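Local atomic coordinates of glycosyl transferase (Staphylococcus aureus, PDB entry 5TZJ), a protein that belongs to the family 2 glycosyl transferases, with an alpha/beta domain followed by a helical linker region. Residues K14-T17 with E18-S22; A106-E110 with H111-V115; S213-V216 with S217-D220; F327-D331 with G332-I336. All coordinates share one frame; numbering follows the deposited sequence.

In the fold
The four contacts are local ones, met in series along the chain. Contacts 1 and 2 both fall in the glycosyl transferase family 2 range, their centres about 27 Å apart: contact 1 covers the approach to helix 16-24 and its first turns, contact 2 the end of helix 100-111. Bound uridine-diphosphate-N-acetylglucosamine lies about 5 Å from the side chain of Y15 in contact 1 and about 9 Å from that of V216 in contact 3, which opens helix 218-233 of the linker region; these two contacts approach to about 12 Å at their nearest atoms. Contact 4, a surface hairpin, has its centre about 54 Å from that of contact 1, on the opposite side of the chain's centre.

Contact 1. Residues K14-T17 with E18-S22; sequences KYIT and ELLNS
E18 sits in the first turn of helix 16-24, the helix of the beta-alpha-beta unit formed with strands 3-9 and 33-39. Its N-H reaches Y15 O at 3.0 Å, a bent bond (137° at the hydrogen) whose donor stands above the carbonyl plane. The CG of E18 rests 3.3 Å from the same Y15 O. L19 turns to the buried side, where its CD2 meets I16 CD1 at 4.1 Å; V7 of strand 3-9 lies against the leucine. L20 N donates almost straight (172°) to I16 O, an i to i+4 bond in the carbonyl plane, while L20 CD1 packs 3.7 Å from I16 CG1. With CG1 anti to the backbone N (chi1 -173°), I16 extends this branch to both leucines. N21 N continues the ladder to T17 O at 2.8 Å, and its side chain runs alongside that of T17, ND2 lying 3.5 Å from the methyl CG2; OD1 bonds instead to the hydroxyl of Y53. S22 folds its hydroxyl back on the helix, OG donating to a lone pair of L19 O at 2.8 Å.

Contact 2. Residues A106-E110 with H111-V115; sequences AFIDE and HHSDV
The C-terminal end of helix 100-111 carries an aromatic pair, F107 and H111, one turn apart, just before the chain leaves for strand 115-122. The imidazole points an edge at the phenyl face in an edge-to-face stack, with centroids 4.4 Å apart and planes inclined at 53°. H111 ND1 stands over the middle of the F107 ring, 3.4 Å from CZ. F107 holds its CG anti to the backbone N (chi1 -169°), which carries the ring along the helix toward the histidine; S193 and L195 of strand 192-195 also touch it. E110 runs beside H111, its CG lying over a face of the imidazole 4.0 Å from the centroid, a CH-pi contact, and its carboxylate is nearly parallel to that ring, the planes only 10° apart. The last helical bonds run from H111 N to F107 O at 3.1 Å and from H112 N to I108 O at 2.7 Å. H112 then departs from helical geometry with positive phi, and its ring turns one face to the carbonyl oxygens of I108 and D109. S113 OG, hydrogen-bonded to S193, approaches the edge of the F107 ring, 4.0 Å from CE1.

Contact 3. Residues S213-V216 with S217-D220; sequences SAYV and SPED
This is a local contact at the start of a helix, where the loop after strand 201-203 runs into helix 218-233, and it is carried by van der Waals touches from Y215 and V216. The tyrosine ring reaches forward along the chain and lays one face over the backbone of S217: the amide N sits above the ring, offset toward its rim and 3.6 Å from CE2. The phenol end goes further, with Y215 OH 3.4 Å from S217 CA and 3.8 Å from P218 CD. Y215 CG is anti to the backbone N (chi1 177°), which swings the ring toward the residues that follow. S217 is the N-cap of the helix: its OG accepts from D220 N at 3.0 Å in a nearly straight bond (166°), taking up one of the amide N-H groups that the first turn cannot satisfy with helical carbonyls. The hydroxyl lies between the backbone N and the carbonyl carbon (chi1 69°), the position from which it can turn back to D220. On the other branch of the contact, V216 CG2 presses on D220 CB at 3.5 Å, the two side chains crossing at a slant. L173 and S175 also touch this buried valine. P218, first residue of the helix proper, packs against W274 and A277 of helix 271-282, while V216 O receives a weak hydrogen bond from R258 NH1.

Contact 4. Residues F327-D331 with G332-I336; sequences FDIVD and GKLNI
D328 and N335 face each other as an antiparallel hydrogen-bonded pair, D328 N to N335 O at 3.0 Å and N335 N to D328 O at 2.9 Å. Two residues on, V330 and K333 repeat the pattern: V330 N gives a 2.9 Å bond to K333 O, whereas K333 N approaches V330 O from well above its carbonyl plane. Between these pairs, CA-H...O contacts such as I329 CA to K333 O fill in the non-hydrogen-bonded positions.

Apolar contacts gather on the face that bears F327, I329, L334 and I336. With L334 CG anti to the carbonyl carbon (chi1 -57°), L334 CD2 is the shared point, 3.6 Å from F327 CD2 and 3.7 Å from I329 CG1; the isoleucine runs alongside the leucine, and the phenylalanine crosses it.

Polar bridging belongs to the face of D328, V330, K333 and N335. One water donates to D328 OD1 at 2.6 Å and accepts from N335 ND2 at 2.7 Å, and a second donates to both V330 O and N335 OD1. That OD1 also takes the N-H of G347 in the neighbouring strand 344-348, while ND2 rests 3.5 Å from V330 CG2. The asparagine amide is thus gripped at both ends.

D331 and G332 both have positive phi, as the corners of a type I' turn require, making this a tight two-residue beta hairpin whose first strand is outermost in this chain's three-stranded antiparallel sheet.

Contact 1. Residues K14-T17 with E18-S22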
ATOM      1  N   LYS A  14      10.595 -21.038   8.778  1.00 46.19           N
ATOM      2  CA  LYS A  14       9.745 -21.373   9.916  1.00 50.51           C
ATOM      3  C   LYS A  14       8.254 -21.261   9.611  1.00 53.40           C
ATOM      4  O   LYS A  14       7.441 -21.800  10.367  1.00 60.69           O
ATOM      5  CB  LYS A  14      10.059 -20.486  11.120  1.00 54.90           C
ATOM      6  CG  LYS A  14      11.524 -20.268  11.394  1.00 59.33           C
ATOM      7  CD  LYS A  14      12.238 -21.529  11.844  1.00 63.48           C
ATOM      8  CE  LYS A  14      13.716 -21.208  12.117  1.00 65.83           C
ATOM      9  NZ  LYS A  14      14.477 -22.379  12.626  1.00 68.71           N
ATOM     10  N   TYR A  15       7.857 -20.582   8.538  1.00 48.62           N
ATOM     11  CA  TYR A  15       6.426 -20.430   8.273  1.00 49.39           C
ATOM     12  C   TYR A  15       5.997 -20.775   6.855  1.00 46.22           C
ATOM     13  O   TYR A  15       4.790 -20.885   6.619  1.00 44.55           O
ATOM     14  CB  TYR A  15       5.966 -18.989   8.588  1.00 47.54           C
ATOM     15  CG  TYR A  15       6.973 -17.913   8.220  1.00 49.12           C
ATOM     16  CD1 TYR A  15       7.064 -17.432   6.919  1.00 49.84           C
ATOM     17  CD2 TYR A  15       7.837 -17.381   9.176  1.00 52.18           C
ATOM     18  CE1 TYR A  15       7.993 -16.423   6.568  1.00 53.64           C
ATOM     19  CE2 TYR A  15       8.774 -16.380   8.848  1.00 54.87           C
ATOM     20  CZ  TYR A  15       8.858 -15.895   7.534  1.00 55.02           C
ATOM     21  OH  TYR A  15       9.791 -14.893   7.205  1.00 49.93           O
ATOM     22  N   ILE A  16       6.926 -20.945   5.905  1.00 41.42           N
ATOM     23  CA  ILE A  16       6.516 -21.029   4.506  1.00 41.50           C
ATOM     24  C   ILE A  16       5.591 -22.212   4.260  1.00 43.66           C
ATOM     25  O   ILE A  16       4.782 -22.179   3.325  1.00 43.27           O
ATOM     26  CB  ILE A  16       7.748 -21.089   3.582  1.00 40.57           C
ATOM     27  CG1 ILE A  16       7.332 -21.006   2.113  1.00 42.87           C
ATOM     28  CG2 ILE A  16       8.548 -22.306   3.866  1.00 40.11           C
ATOM     29  CD1 ILE A  16       6.781 -19.630   1.718  1.00 43.48           C
ATOM     30  N   THR A  17       5.660 -23.240   5.114  1.00 43.92           N
ATOM     31  CA  THR A  17       4.789 -24.401   4.959  1.00 48.87           C
ATOM     32  C   THR A  17       3.310 -24.027   5.073  1.00 49.21           C
ATOM     33  O   THR A  17       2.472 -24.567   4.336  1.00 46.71           O
ATOM     34  CB  THR A  17       5.160 -25.468   5.992  1.00 49.11           C
ATOM     35  OG1 THR A  17       6.517 -25.881   5.771  1.00 50.38           O
ATOM     36  CG2 THR A  17       4.275 -26.664   5.862  1.00 46.55           C
ATOM     37  N   GLU A  18       2.953 -23.134   6.000  1.00 48.42           N
ATOM     38  CA  GLU A  18       1.533 -22.797   6.127  1.00 53.50           C
ATOM     39  C   GLU A  18       0.987 -22.239   4.811  1.00 50.31           C
ATOM     40  O   GLU A  18      -0.076 -22.670   4.343  1.00 51.81           O
ATOM     41  CB  GLU A  18       1.292 -21.819   7.283  1.00 58.00           C
ATOM     42  CG  GLU A  18       2.252 -21.981   8.463  1.00 65.00           C
ATOM     43  CD  GLU A  18       2.008 -23.221   9.327  1.00 73.95           C
ATOM     44  OE1 GLU A  18       2.642 -23.289  10.396  1.00 79.37           O
ATOM     45  OE2 GLU A  18       1.208 -24.126   8.967  1.00 75.72           O
ATOM     46  N   LEU A  19       1.740 -21.354   4.156  1.00 43.53           N
ATOM     47  CA  LEU A  19       1.306 -20.836   2.856  1.00 40.84           C
ATOM     48  C   LEU A  19       1.161 -21.951   1.824  1.00 39.53           C
ATOM     49  O   LEU A  19       0.124 -22.066   1.154  1.00 38.77           O
ATOM     50  CB  LEU A  19       2.296 -19.794   2.347  1.00 38.67           C
ATOM     51  CG  LEU A  19       2.080 -19.368   0.889  1.00 39.40           C
ATOM     52  CD1 LEU A  19       0.649 -18.865   0.607  1.00 39.27           C
ATOM     53  CD2 LEU A  19       3.102 -18.280   0.560  1.00 35.75           C
ATOM     54  N   LEU A  20       2.214 -22.760   1.648  1.00 40.18           N
ATOM     55  CA  LEU A  20       2.187 -23.783   0.609  1.00 42.67           C
ATOM     56  C   LEU A  20       1.079 -24.807   0.852  1.00 41.57           C
ATOM     57  O   LEU A  20       0.482 -25.293  -0.110  1.00 42.23           O
ATOM     58  CB  LEU A  20       3.551 -24.463   0.502  1.00 43.69           C
ATOM     59  CG  LEU A  20       4.715 -23.518   0.164  1.00 41.01           C
ATOM     60  CD1 LEU A  20       6.074 -24.151   0.504  1.00 42.66           C
ATOM     61  CD2 LEU A  20       4.670 -23.088  -1.286  1.00 40.33           C
ATOM     62  N   ASN A  21       0.776 -25.125   2.119  1.00 44.84           N
ATOM     63  CA  ASN A  21      -0.349 -26.021   2.406  1.00 48.15           C
ATOM     64  C   ASN A  21      -1.663 -25.386   1.967  1.00 47.64           C
ATOM     65  O   ASN A  21      -2.547 -26.075   1.439  1.00 46.10           O
ATOM     66  CB  ASN A  21      -0.433 -26.363   3.898  1.00 48.93           C
ATOM     67  CG  ASN A  21       0.641 -27.320   4.358  1.00 51.08           C
ATOM     68  OD1 ASN A  21       1.274 -28.015   3.556  1.00 52.45           O
ATOM     69  ND2 ASN A  21       0.845 -27.371   5.674  1.00 49.70           N
ATOM     70  N   SER A  22      -1.796 -24.065   2.165  1.00 46.75           N
ATOM     71  CA  SER A  22      -3.048 -23.401   1.800  1.00 45.91           C
ATOM     72  C   SER A  22      -3.207 -23.341   0.286  1.00 45.58           C
ATOM     73  O   SER A  22      -4.334 -23.421  -0.223  1.00 45.04           O
ATOM     74  CB  SER A  22      -3.107 -21.996   2.412  1.00 45.28           C
ATOM     75  OG  SER A  22      -2.471 -21.044   1.572  1.00 43.04           O
TER

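Contact 2. Residues A106-E110 with H111-V115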
ATOM      1  N   ALA A 106     -14.746 -17.324 -10.106  1.00 53.28           N
ATOM      2  CA  ALA A 106     -16.166 -17.210 -10.409  1.00 60.59           C
ATOM      3  C   ALA A 106     -16.581 -15.744 -10.489  1.00 59.85           C
ATOM      4  O   ALA A 106     -17.304 -15.353 -11.408  1.00 57.46           O
ATOM      5  CB  ALA A 106     -16.984 -17.968  -9.365  1.00 58.48           C
ATOM      6  N   PHE A 107     -16.050 -14.909  -9.587  1.00 56.23           N
ATOM      7  CA  PHE A 107     -16.429 -13.496  -9.542  1.00 56.02           C
ATOM      8  C   PHE A 107     -15.876 -12.737 -10.746  1.00 57.17           C
ATOM      9  O   PHE A 107     -16.584 -11.922 -11.362  1.00 53.74           O
ATOM     10  CB  PHE A 107     -15.926 -12.876  -8.233  1.00 48.01           C
ATOM     11  CG  PHE A 107     -16.480 -11.502  -7.940  1.00 48.53           C
ATOM     12  CD1 PHE A 107     -15.846 -10.362  -8.400  1.00 46.89           C
ATOM     13  CD2 PHE A 107     -17.667 -11.357  -7.216  1.00 50.24           C
ATOM     14  CE1 PHE A 107     -16.375  -9.072  -8.110  1.00 47.17           C
ATOM     15  CE2 PHE A 107     -18.186 -10.096  -6.938  1.00 53.10           C
ATOM     16  CZ  PHE A 107     -17.522  -8.949  -7.376  1.00 48.42           C
ATOM     17  N   ILE A 108     -14.612 -12.991 -11.093  1.00 52.51           N
ATOM     18  CA  ILE A 108     -14.003 -12.361 -12.261  1.00 49.34           C
ATOM     19  C   ILE A 108     -14.732 -12.769 -13.539  1.00 55.21           C
ATOM     20  O   ILE A 108     -14.914 -11.958 -14.456  1.00 60.03           O
ATOM     21  CB  ILE A 108     -12.508 -12.726 -12.317  1.00 46.57           C
ATOM     22  CG1 ILE A 108     -11.735 -11.876 -11.296  1.00 44.27           C
ATOM     23  CG2 ILE A 108     -11.952 -12.619 -13.750  1.00 45.82           C
ATOM     24  CD1 ILE A 108     -10.412 -12.498 -10.861  1.00 45.33           C
ATOM     25  N   ASP A 109     -15.156 -14.028 -13.628  1.00 53.80           N
ATOM     26  CA  ASP A 109     -15.795 -14.478 -14.858  1.00 58.65           C
ATOM     27  C   ASP A 109     -17.070 -13.699 -15.140  1.00 62.57           C
ATOM     28  O   ASP A 109     -17.392 -13.437 -16.306  1.00 65.42           O
ATOM     29  CB  ASP A 109     -16.081 -15.975 -14.788  1.00 62.02           C
ATOM     30  CG  ASP A 109     -14.833 -16.809 -15.019  1.00 65.34           C
ATOM     31  OD1 ASP A 109     -14.963 -18.041 -15.223  1.00 66.00           O
ATOM     32  OD2 ASP A 109     -13.715 -16.216 -15.002  1.00 65.44           O
ATOM     33  N   GLU A 110     -17.790 -13.290 -14.094  1.00 59.67           N
ATOM     34  CA  GLU A 110     -19.037 -12.560 -14.285  1.00 68.86           C
ATOM     35  C   GLU A 110     -18.808 -11.064 -14.466  1.00 65.10           C
ATOM     36  O   GLU A 110     -19.498 -10.432 -15.271  1.00 62.73           O
ATOM     37  CB  GLU A 110     -19.995 -12.815 -13.109  1.00 73.28           C
ATOM     38  CG  GLU A 110     -19.312 -12.987 -11.750  1.00 74.33           C
ATOM     39  CD  GLU A 110     -20.240 -13.483 -10.630  1.00 78.91           C
ATOM     40  OE1 GLU A 110     -21.490 -13.315 -10.747  1.00 77.69           O
ATOM     41  OE2 GLU A 110     -19.699 -14.042  -9.631  1.00 80.24           O
ATOM     42  N   HIS A 111     -17.817 -10.495 -13.771  1.00 56.01           N
ATOM     43  CA  HIS A 111     -17.666  -9.047 -13.698  1.00 56.90           C
ATOM     44  C   HIS A 111     -16.469  -8.487 -14.451  1.00 53.96           C
ATOM     45  O   HIS A 111     -16.427  -7.271 -14.671  1.00 55.07           O
ATOM     46  CB  HIS A 111     -17.595  -8.602 -12.229  1.00 51.45           C
ATOM     47  CG  HIS A 111     -18.864  -8.863 -11.483  1.00 59.72           C
ATOM     48  ND1 HIS A 111     -18.925  -9.673 -10.368  1.00 61.44           N
ATOM     49  CD2 HIS A 111     -20.131  -8.449 -11.715  1.00 57.02           C
ATOM     50  CE1 HIS A 111     -20.172  -9.737  -9.941  1.00 56.18           C
ATOM     51  NE2 HIS A 111     -20.922  -8.997 -10.736  1.00 58.40           N
ATOM     52  N   HIS A 112     -15.507  -9.331 -14.843  1.00 51.20           N
ATOM     53  CA  HIS A 112     -14.339  -8.914 -15.632  1.00 50.69           C
ATOM     54  C   HIS A 112     -13.533  -7.829 -14.914  1.00 49.15           C
ATOM     55  O   HIS A 112     -13.042  -6.879 -15.530  1.00 52.38           O
ATOM     56  CB  HIS A 112     -14.741  -8.461 -17.035  1.00 54.97           C
ATOM     57  CG  HIS A 112     -15.566  -9.468 -17.778  1.00 60.70           C
ATOM     58  ND1 HIS A 112     -16.941  -9.407 -17.831  1.00 66.80           N
ATOM     59  CD2 HIS A 112     -15.212 -10.578 -18.468  1.00 63.65           C
ATOM     60  CE1 HIS A 112     -17.401 -10.426 -18.541  1.00 70.21           C
ATOM     61  NE2 HIS A 112     -16.371 -11.150 -18.944  1.00 69.42           N
ATOM     62  N   SER A 113     -13.390  -7.978 -13.601  1.00 46.53           N
ATOM     63  CA  SER A 113     -12.539  -7.083 -12.822  1.00 44.11           C
ATOM     64  C   SER A 113     -11.133  -7.005 -13.414  1.00 44.05           C
ATOM     65  O   SER A 113     -10.599  -7.983 -13.937  1.00 40.50           O
ATOM     66  CB  SER A 113     -12.457  -7.570 -11.367  1.00 44.13           C
ATOM     67  OG  SER A 113     -13.725  -8.019 -10.889  1.00 47.04           O
ATOM     68  N   ASP A 114     -10.518  -5.825 -13.309  1.00 45.70           N
ATOM     69  CA  ASP A 114      -9.088  -5.684 -13.572  1.00 44.16           C
ATOM     70  C   ASP A 114      -8.258  -5.766 -12.321  1.00 37.96           C
ATOM     71  O   ASP A 114      -7.093  -6.188 -12.389  1.00 32.13           O
ATOM     72  CB  ASP A 114      -8.789  -4.356 -14.267  1.00 46.76           C
ATOM     73  CG  ASP A 114      -9.468  -4.278 -15.609  1.00 51.54           C
ATOM     74  OD1 ASP A 114      -9.605  -5.358 -16.251  1.00 45.48           O
ATOM     75  OD2 ASP A 114      -9.889  -3.164 -15.991  1.00 56.49           O
ATOM     76  N   VAL A 115      -8.842  -5.360 -11.198  1.00 35.45           N
ATOM     77  CA  VAL A 115      -8.236  -5.446  -9.879  1.00 32.93           C
ATOM     78  C   VAL A 115      -9.318  -5.967  -8.953  1.00 35.86           C
ATOM     79  O   VAL A 115     -10.420  -5.406  -8.911  1.00 36.74           O
ATOM     80  CB  VAL A 115      -7.695  -4.067  -9.409  1.00 30.45           C
ATOM     81  CG1 VAL A 115      -7.248  -4.080  -7.953  1.00 26.57           C
ATOM     82  CG2 VAL A 115      -6.584  -3.598 -10.328  1.00 32.03           C
TER

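Contact 3. Residues S213-V216 with S217-D220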
ATOM      1  N   SER A 213       8.283  -2.506   9.157  1.00 55.69           N
ATOM      2  CA  SER A 213       8.883  -1.849  10.314  1.00 58.86           C
ATOM      3  C   SER A 213      10.402  -1.664  10.190  1.00 60.95           C
ATOM      4  O   SER A 213      11.041  -1.208  11.148  1.00 63.00           O
ATOM      5  CB  SER A 213       8.540  -2.621  11.597  1.00 63.29           C
ATOM      6  OG  SER A 213       9.406  -3.728  11.812  1.00 66.19           O
ATOM      7  N   ALA A 214      10.999  -1.993   9.041  1.00 58.31           N
ATOM      8  CA  ALA A 214      12.436  -1.827   8.826  1.00 58.50           C
ATOM      9  C   ALA A 214      12.768  -0.364   8.497  1.00 55.82           C
ATOM     10  O   ALA A 214      11.904   0.411   8.089  1.00 53.85           O
ATOM     11  CB  ALA A 214      12.917  -2.753   7.702  1.00 57.90           C
ATOM     12  N   TYR A 215      14.035   0.021   8.674  1.00 56.16           N
ATOM     13  CA  TYR A 215      14.383   1.422   8.448  1.00 57.62           C
ATOM     14  C   TYR A 215      14.410   1.739   6.955  1.00 58.27           C
ATOM     15  O   TYR A 215      14.983   0.991   6.158  1.00 61.25           O
ATOM     16  CB  TYR A 215      15.732   1.782   9.072  1.00 59.34           C
ATOM     17  CG  TYR A 215      16.162   3.225   8.780  1.00 58.48           C
ATOM     18  CD1 TYR A 215      15.577   4.298   9.451  1.00 57.31           C
ATOM     19  CD2 TYR A 215      17.148   3.509   7.826  1.00 56.19           C
ATOM     20  CE1 TYR A 215      15.956   5.607   9.178  1.00 56.33           C
ATOM     21  CE2 TYR A 215      17.537   4.827   7.547  1.00 52.55           C
ATOM     22  CZ  TYR A 215      16.932   5.864   8.224  1.00 55.63           C
ATOM     23  OH  TYR A 215      17.307   7.165   7.964  1.00 59.60           O
ATOM     24  N   VAL A 216      13.757   2.835   6.578  1.00 54.82           N
ATOM     25  CA  VAL A 216      13.916   3.471   5.274  1.00 50.39           C
ATOM     26  C   VAL A 216      14.086   4.964   5.531  1.00 47.38           C
ATOM     27  O   VAL A 216      13.314   5.556   6.294  1.00 47.90           O
ATOM     28  CB  VAL A 216      12.719   3.193   4.345  1.00 52.99           C
ATOM     29  CG1 VAL A 216      11.421   3.449   5.069  1.00 56.38           C
ATOM     30  CG2 VAL A 216      12.784   4.061   3.113  1.00 50.38           C
ATOM     31  N   SER A 217      15.107   5.563   4.925  1.00 39.84           N
ATOM     32  CA  SER A 217      15.376   6.964   5.178  1.00 42.59           C
ATOM     33  C   SER A 217      14.178   7.821   4.773  1.00 39.48           C
ATOM     34  O   SER A 217      13.365   7.425   3.925  1.00 34.80           O
ATOM     35  CB  SER A 217      16.610   7.425   4.404  1.00 44.09           C
ATOM     36  OG  SER A 217      16.276   7.430   3.028  1.00 37.91           O
ATOM     37  N   PRO A 218      14.023   8.991   5.384  1.00 25.27           N
ATOM     38  CA  PRO A 218      12.929   9.879   4.943  1.00 26.20           C
ATOM     39  C   PRO A 218      13.052  10.178   3.468  1.00 25.27           C
ATOM     40  O   PRO A 218      12.051  10.274   2.753  1.00 28.87           O
ATOM     41  CB  PRO A 218      13.126  11.152   5.798  1.00 26.12           C
ATOM     42  CG  PRO A 218      13.997  10.758   6.911  1.00 29.45           C
ATOM     43  CD  PRO A 218      14.826   9.567   6.477  1.00 27.35           C
ATOM     44  N   GLU A 219      14.291  10.283   2.984  1.00 25.10           N
ATOM     45  CA  GLU A 219      14.514  10.551   1.574  1.00 29.52           C
ATOM     46  C   GLU A 219      13.885   9.458   0.698  1.00 26.82           C
ATOM     47  O   GLU A 219      13.169   9.754  -0.265  1.00 21.29           O
ATOM     48  CB  GLU A 219      16.021  10.672   1.316  1.00 37.52           C
ATOM     49  CG  GLU A 219      16.702  11.873   2.050  1.00 44.95           C
ATOM     50  CD  GLU A 219      16.983  11.645   3.561  1.00 50.39           C
ATOM     51  OE1 GLU A 219      16.861  10.500   4.072  1.00 44.71           O
ATOM     52  OE2 GLU A 219      17.349  12.641   4.243  1.00 59.31           O
ATOM     53  N   ASP A 220      14.165   8.190   0.999  1.00 22.14           N
ATOM     54  CA  ASP A 220      13.607   7.119   0.162  1.00 24.54           C
ATOM     55  C   ASP A 220      12.093   7.024   0.331  1.00 25.64           C
ATOM     56  O   ASP A 220      11.362   6.842  -0.647  1.00 22.56           O
ATOM     57  CB  ASP A 220      14.263   5.775   0.499  1.00 27.91           C
ATOM     58  CG  ASP A 220      15.695   5.733   0.095  1.00 31.55           C
ATOM     59  OD1 ASP A 220      16.069   6.511  -0.799  1.00 35.66           O
ATOM     60  OD2 ASP A 220      16.451   4.939   0.656  1.00 35.49           O
TER

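Contact 4. Residues F327-D331 with G332-I336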
ATOM      1  N   PHE A 327      -7.432  31.662  18.158  1.00 30.01           N
ATOM      2  CA  PHE A 327      -8.402  30.973  17.322  1.00 29.22           C
ATOM      3  C   PHE A 327      -9.790  31.518  17.605  1.00 28.16           C
ATOM      4  O   PHE A 327     -10.076  32.047  18.685  1.00 27.75           O
ATOM      5  CB  PHE A 327      -8.390  29.453  17.538  1.00 29.89           C
ATOM      6  CG  PHE A 327      -8.878  29.020  18.927  1.00 32.07           C
ATOM      7  CD1 PHE A 327      -8.094  29.232  20.045  1.00 30.21           C
ATOM      8  CD2 PHE A 327     -10.112  28.426  19.092  1.00 38.17           C
ATOM      9  CE1 PHE A 327      -8.491  28.823  21.284  1.00 37.37           C
ATOM     10  CE2 PHE A 327     -10.545  28.034  20.357  1.00 45.57           C
ATOM     11  CZ  PHE A 327      -9.745  28.249  21.455  1.00 44.70           C
ATOM     12  N   ASP A 328     -10.615  31.387  16.584  1.00 28.65           N
ATOM     13  CA  ASP A 328     -12.039  31.652  16.588  1.00 27.20           C
ATOM     14  C   ASP A 328     -12.774  30.321  16.522  1.00 28.36           C
ATOM     15  O   ASP A 328     -12.258  29.339  15.969  1.00 24.38           O
ATOM     16  CB  ASP A 328     -12.436  32.502  15.368  1.00 25.37           C
ATOM     17  CG  ASP A 328     -11.776  33.872  15.357  1.00 32.71           C
ATOM     18  OD1 ASP A 328     -11.610  34.430  14.253  1.00 37.70           O
ATOM     19  OD2 ASP A 328     -11.402  34.376  16.435  1.00 33.22           O
ATOM     20  N   ILE A 329     -13.998  30.301  17.036  1.00 30.25           N
ATOM     21  CA  ILE A 329     -14.905  29.182  16.815  1.00 33.74           C
ATOM     22  C   ILE A 329     -16.015  29.680  15.898  1.00 33.12           C
ATOM     23  O   ILE A 329     -16.769  30.593  16.258  1.00 28.25           O
ATOM     24  CB  ILE A 329     -15.469  28.625  18.131  1.00 35.45           C
ATOM     25  CG1 ILE A 329     -14.315  28.254  19.090  1.00 35.19           C
ATOM     26  CG2 ILE A 329     -16.344  27.379  17.855  1.00 32.14           C
ATOM     27  CD1 ILE A 329     -14.807  27.929  20.546  1.00 31.83           C
ATOM     28  N   VAL A 330     -16.093  29.108  14.703  1.00 30.54           N
ATOM     29  CA  VAL A 330     -17.104  29.464  13.719  1.00 28.29           C
ATOM     30  C   VAL A 330     -17.771  28.186  13.241  1.00 29.14           C
ATOM     31  O   VAL A 330     -17.087  27.248  12.793  1.00 28.53           O
ATOM     32  CB  VAL A 330     -16.511  30.228  12.516  1.00 29.91           C
ATOM     33  CG1 VAL A 330     -17.573  30.410  11.402  1.00 27.21           C
ATOM     34  CG2 VAL A 330     -15.938  31.553  12.933  1.00 32.17           C
ATOM     35  N   ASP A 331     -19.105  28.179  13.272  1.00 30.99           N
ATOM     36  CA  ASP A 331     -19.884  27.039  12.846  1.00 34.07           C
ATOM     37  C   ASP A 331     -19.363  25.746  13.492  1.00 36.44           C
ATOM     38  O   ASP A 331     -19.199  24.719  12.826  1.00 34.49           O
ATOM     39  CB  ASP A 331     -19.860  26.947  11.324  1.00 39.19           C
ATOM     40  CG  ASP A 331     -20.809  25.918  10.805  1.00 47.67           C
ATOM     41  OD1 ASP A 331     -21.780  25.606  11.548  1.00 44.30           O
ATOM     42  OD2 ASP A 331     -20.583  25.422   9.668  1.00 51.73           O
ATOM     43  N   GLY A 332     -19.077  25.804  14.800  1.00 35.18           N
ATOM     44  CA  GLY A 332     -18.625  24.646  15.549  1.00 32.42           C
ATOM     45  C   GLY A 332     -17.243  24.113  15.176  1.00 34.52           C
ATOM     46  O   GLY A 332     -16.854  23.061  15.688  1.00 34.79           O
ATOM     47  N   LYS A 333     -16.481  24.813  14.331  1.00 32.92           N
ATOM     48  CA  LYS A 333     -15.128  24.428  13.941  1.00 31.21           C
ATOM     49  C   LYS A 333     -14.134  25.528  14.328  1.00 31.05           C
ATOM     50  O   LYS A 333     -14.518  26.643  14.719  1.00 27.29           O
ATOM     51  CB  LYS A 333     -15.075  24.142  12.436  1.00 28.83           C
ATOM     52  CG  LYS A 333     -16.046  23.064  12.017  1.00 30.13           C
ATOM     53  CD  LYS A 333     -15.943  22.856  10.544  1.00 35.60           C
ATOM     54  CE  LYS A 333     -17.181  22.217   9.979  1.00 46.05           C
ATOM     55  NZ  LYS A 333     -17.216  22.533   8.508  1.00 50.85           N
ATOM     56  N   LEU A 334     -12.835  25.216  14.253  1.00 25.72           N
ATOM     57  CA  LEU A 334     -11.823  26.190  14.669  1.00 26.70           C
ATOM     58  C   LEU A 334     -11.183  26.881  13.463  1.00 24.60           C
ATOM     59  O   LEU A 334     -10.743  26.229  12.510  1.00 25.47           O
ATOM     60  CB  LEU A 334     -10.731  25.529  15.510  1.00 29.69           C
ATOM     61  CG  LEU A 334     -11.181  24.798  16.772  1.00 32.48           C
ATOM     62  CD1 LEU A 334      -9.974  24.244  17.446  1.00 31.51           C
ATOM     63  CD2 LEU A 334     -11.974  25.723  17.708  1.00 33.87           C
ATOM     64  N   ASN A 335     -11.038  28.201  13.563  1.00 22.98           N
ATOM     65  CA  ASN A 335     -10.240  28.999  12.642  1.00 24.86           C
ATOM     66  C   ASN A 335      -8.992  29.390  13.439  1.00 23.80           C
ATOM     67  O   ASN A 335      -9.055  30.214  14.360  1.00 22.98           O
ATOM     68  CB  ASN A 335     -11.002  30.240  12.124  1.00 21.53           C
ATOM     69  CG  ASN A 335     -12.252  29.911  11.338  1.00 22.09           C
ATOM     70  OD1 ASN A 335     -12.498  28.771  10.928  1.00 21.40           O
ATOM     71  ND2 ASN A 335     -13.058  30.938  11.098  1.00 21.66           N
ATOM     72  N   ILE A 336      -7.852  28.798  13.092  1.00 23.33           N
ATOM     73  CA  ILE A 336      -6.680  28.839  13.952  1.00 23.91           C
ATOM     74  C   ILE A 336      -5.560  29.590  13.264  1.00 22.46           C
ATOM     75  O   ILE A 336      -5.247  29.318  12.090  1.00 20.76           O
ATOM     76  CB  ILE A 336      -6.187  27.423  14.299  1.00 23.76           C
ATOM     77  CG1 ILE A 336      -7.309  26.639  14.949  1.00 21.77           C
ATOM     78  CG2 ILE A 336      -4.929  27.518  15.167  1.00 21.93           C
ATOM     79  CD1 ILE A 336      -7.024  25.178  14.952  1.00 21.73           C
TER
HETATM   80  O   HOH W   1     -12.161  33.388  11.898  1.00 27.28           O
HETATM   81  O   HOH W   2     -14.922  27.248  10.934  1.00 28.50           O